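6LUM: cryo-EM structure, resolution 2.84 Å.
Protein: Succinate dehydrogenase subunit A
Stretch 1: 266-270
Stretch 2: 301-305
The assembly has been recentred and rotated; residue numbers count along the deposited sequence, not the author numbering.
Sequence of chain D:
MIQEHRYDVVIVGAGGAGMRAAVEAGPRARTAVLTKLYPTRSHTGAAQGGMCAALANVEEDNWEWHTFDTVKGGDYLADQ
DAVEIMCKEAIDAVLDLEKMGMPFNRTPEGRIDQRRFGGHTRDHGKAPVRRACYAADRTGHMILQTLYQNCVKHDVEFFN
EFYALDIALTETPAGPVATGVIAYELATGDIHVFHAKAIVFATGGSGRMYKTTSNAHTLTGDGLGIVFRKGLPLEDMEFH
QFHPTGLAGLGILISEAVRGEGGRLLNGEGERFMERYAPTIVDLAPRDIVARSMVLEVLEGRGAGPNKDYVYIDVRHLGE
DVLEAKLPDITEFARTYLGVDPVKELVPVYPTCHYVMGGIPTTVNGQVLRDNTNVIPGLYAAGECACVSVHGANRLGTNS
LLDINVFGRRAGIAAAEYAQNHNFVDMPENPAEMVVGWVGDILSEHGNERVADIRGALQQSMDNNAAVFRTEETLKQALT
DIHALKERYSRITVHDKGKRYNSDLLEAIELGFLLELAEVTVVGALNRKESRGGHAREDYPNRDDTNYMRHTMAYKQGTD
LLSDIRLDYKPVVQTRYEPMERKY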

ATOM      1  N   LEU D 266      45.920  42.006  -8.441  1.00 43.47           N
ATOM      2  CA  LEU D 266      46.826  43.059  -8.885  1.00 43.47           C
ATOM      3  C   LEU D 266      46.107  44.397  -8.855  1.00 43.47           C
ATOM      4  O   LEU D 266      44.924  44.474  -9.192  1.00 43.47           O
ATOM      5  N   ASN D 267      46.818  45.447  -8.463  1.00 45.58           N
ATOM      6  CA  ASN D 267      46.228  46.772  -8.309  1.00 45.58           C
ATOM      7  C   ASN D 267      46.791  47.738  -9.340  1.00 45.58           C
ATOM      8  O   ASN D 267      47.978  48.083  -9.290  1.00 45.58           O
ATOM      9  N   GLY D 268      45.939  48.192 -10.253  1.00 46.15           N
ATOM     10  CA  GLY D 268      46.373  49.202 -11.200  1.00 46.15           C
ATOM     11  C   GLY D 268      47.598  48.719 -11.940  1.00 46.15           C
ATOM     12  O   GLY D 268      47.506  47.918 -12.875  1.00 46.15           O
ATOM     13  N   GLU D 269      48.755  49.216 -11.511  1.00 54.75           N
ATOM     14  CA  GLU D 269      50.035  48.665 -11.917  1.00 54.75           C
ATOM     15  C   GLU D 269      50.040  47.144 -11.751  1.00 54.75           C
ATOM     16  O   GLU D 269      49.250  46.567 -11.003  1.00 54.75           O
ATOM     17  N   GLY D 270      50.955  46.485 -12.453  1.00 47.88           N
ATOM     18  CA  GLY D 270      51.044  45.047 -12.335  1.00 47.88           C
ATOM     19  C   GLY D 270      51.644  44.615 -11.013  1.00 47.88           C
ATOM     20  O   GLY D 270      52.651  43.904 -10.988  1.00 47.88           O
ATOM     21  N   GLY D 301      44.815  55.820  -4.388  1.00 44.18           N
ATOM     22  CA  GLY D 301      45.187  56.211  -5.731  1.00 44.18           C
ATOM     23  C   GLY D 301      45.979  55.191  -6.511  1.00 44.18           C
ATOM     24  O   GLY D 301      46.482  55.516  -7.591  1.00 44.18           O
ATOM     25  N   ARG D 302      46.100  53.964  -6.011  1.00 50.38           N
ATOM     26  CA  ARG D 302      46.870  52.926  -6.680  1.00 50.38           C
ATOM     27  C   ARG D 302      45.988  51.826  -7.257  1.00 50.38           C
ATOM     28  O   ARG D 302      46.399  50.664  -7.298  1.00 50.38           O
ATOM     29  N   GLY D 303      44.778  52.167  -7.698  1.00 41.25           N
ATOM     30  CA  GLY D 303      43.883  51.224  -8.323  1.00 41.25           C
ATOM     31  C   GLY D 303      43.655  51.560  -9.788  1.00 41.25           C
ATOM     32  O   GLY D 303      44.089  52.590 -10.296  1.00 41.25           O
ATOM     33  N   ALA D 304      42.939  50.666 -10.461  1.00 37.25           N
ATOM     34  CA  ALA D 304      42.675  50.816 -11.884  1.00 37.25           C
ATOM     35  C   ALA D 304      41.545  51.824 -12.094  1.00 37.25           C
ATOM     36  O   ALA D 304      41.140  52.544 -11.178  1.00 37.25           O
ATOM     37  N   GLY D 305      41.035  51.898 -13.318  1.00 38.85           N
ATOM     38  CA  GLY D 305      39.953  52.811 -13.636  1.00 38.85           C
ATOM     39  C   GLY D 305      39.900  53.195 -15.100  1.00 38.85           C
ATOM     40  O   GLY D 305      38.970  53.868 -15.540  1.00 38.85           O
TER

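Two loop segments of succinate dehydrogenase subunit A meet here over a small area, 184 Å² with both sides summed, and no hydrogen bond crosses between them. Most of the contact is van der Waals packing, apart from one short approach of two acceptors; it is centred on the backbone of R302 to A304, with the ends of two side chains, N267 and E269, coming near from the first stretch.

L266 takes no part. Its side chain has chi1 in m and chi2 in p, and its nearest approach is 8.5 Å, from CB of L266 to O of R302; the contact begins with the next residue.

N267 is buried. Its CA-to-CB bond points sideways, but the p rotamer of chi1 brings the end of the side chain nearer to the second stretch. There OD1 of N267 lies 2.9 Å from the carbonyl O of R302. As modelled, both atoms are acceptors, so this short approach is not a hydrogen bond and adds no attraction of that kind. OD1 of N267 also packs 3.8 Å from CB of R302. ND2 is hydrogen-bonded to a residue bordering one of the stretches, which helps a buried amide.

The CA atoms of the two stretches come nearest at G268, whose CA lies 4.1 Å from CA of A304. CA of G268 is 3.8 Å from N of A304 and 3.9 Å from C of G303. A CB here would point toward the second stretch and sit tightly against it, 3.2 Å from O of R302 and 3.3 Å from C of G303. The positive phi of 56° independently favours glycine, so both the backbone angles and the lack of room suit this residue.

E269 again starts sideways, and with chi1 in m and chi2 in p its end comes nearer to the second stretch. OE1 of E269 stands 3.9 Å from O of R302 and 4.4 Å from CB of R302, a loose contact. The carboxylate makes no salt bridge to the arginine: the guanidinium of R302 extends elsewhere, along an m, t, m course through chi3, and its NE is hydrogen-bonded elsewhere in the structure. What R302 offers this interface is therefore its CB and its carbonyl, which N267 and E269 both approach.

G270 ends the first stretch out of reach. In the second stretch, G303 has no side chain and a CB there would point away, while the small methyl of A304, the residue paired with G268, projects sideways; CB of A304 comes within 4.2 Å of CA of G268.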

ATOM      1  CB  LEU D 266      47.346  42.785 -10.295  1.00 43.47           C
ATOM      2  CG  LEU D 266      48.471  41.768 -10.447  1.00 43.47           C
ATOM      3  CD1 LEU D 266      47.932  40.365 -10.315  1.00 43.47           C
ATOM      4  CD2 LEU D 266      49.169  41.961 -11.778  1.00 43.47           C
ATOM      5  CB  ASN D 267      46.480  47.311  -6.904  1.00 45.58           C
ATOM      6  CG  ASN D 267      47.942  47.563  -6.635  1.00 45.58           C
ATOM      7  OD1 ASN D 267      48.415  48.691  -6.750  1.00 45.58           O
ATOM      8  ND2 ASN D 267      48.675  46.515  -6.289  1.00 45.58           N
ATOM      9  CB  GLU D 269      51.162  49.270 -11.078  1.00 54.75           C
ATOM     10  CG  GLU D 269      51.253  50.783 -11.151  1.00 54.75           C
ATOM     11  CD  GLU D 269      50.327  51.463 -10.157  1.00 54.75           C
ATOM     12  OE1 GLU D 269      49.686  50.744  -9.359  1.00 54.75           O
ATOM     13  OE2 GLU D 269      50.232  52.708 -10.182  1.00 54.75           O
ATOM     14  CB  ARG D 302      47.902  52.339  -5.719  1.00 50.38           C
ATOM     15  CG  ARG D 302      48.951  53.332  -5.263  1.00 50.38           C
ATOM     16  CD  ARG D 302      50.196  52.619  -4.779  1.00 50.38           C
ATOM     17  NE  ARG D 302      49.954  51.880  -3.546  1.00 50.38           N
ATOM     18  CZ  ARG D 302      50.441  52.230  -2.362  1.00 50.38           C
ATOM     19  NH1 ARG D 302      50.166  51.499  -1.291  1.00 50.38           N
ATOM     20  NH2 ARG D 302      51.205  53.306  -2.246  1.00 50.38           N
ATOM     21  CB  ALA D 304      42.361  49.461 -12.506  1.00 37.25           C
TER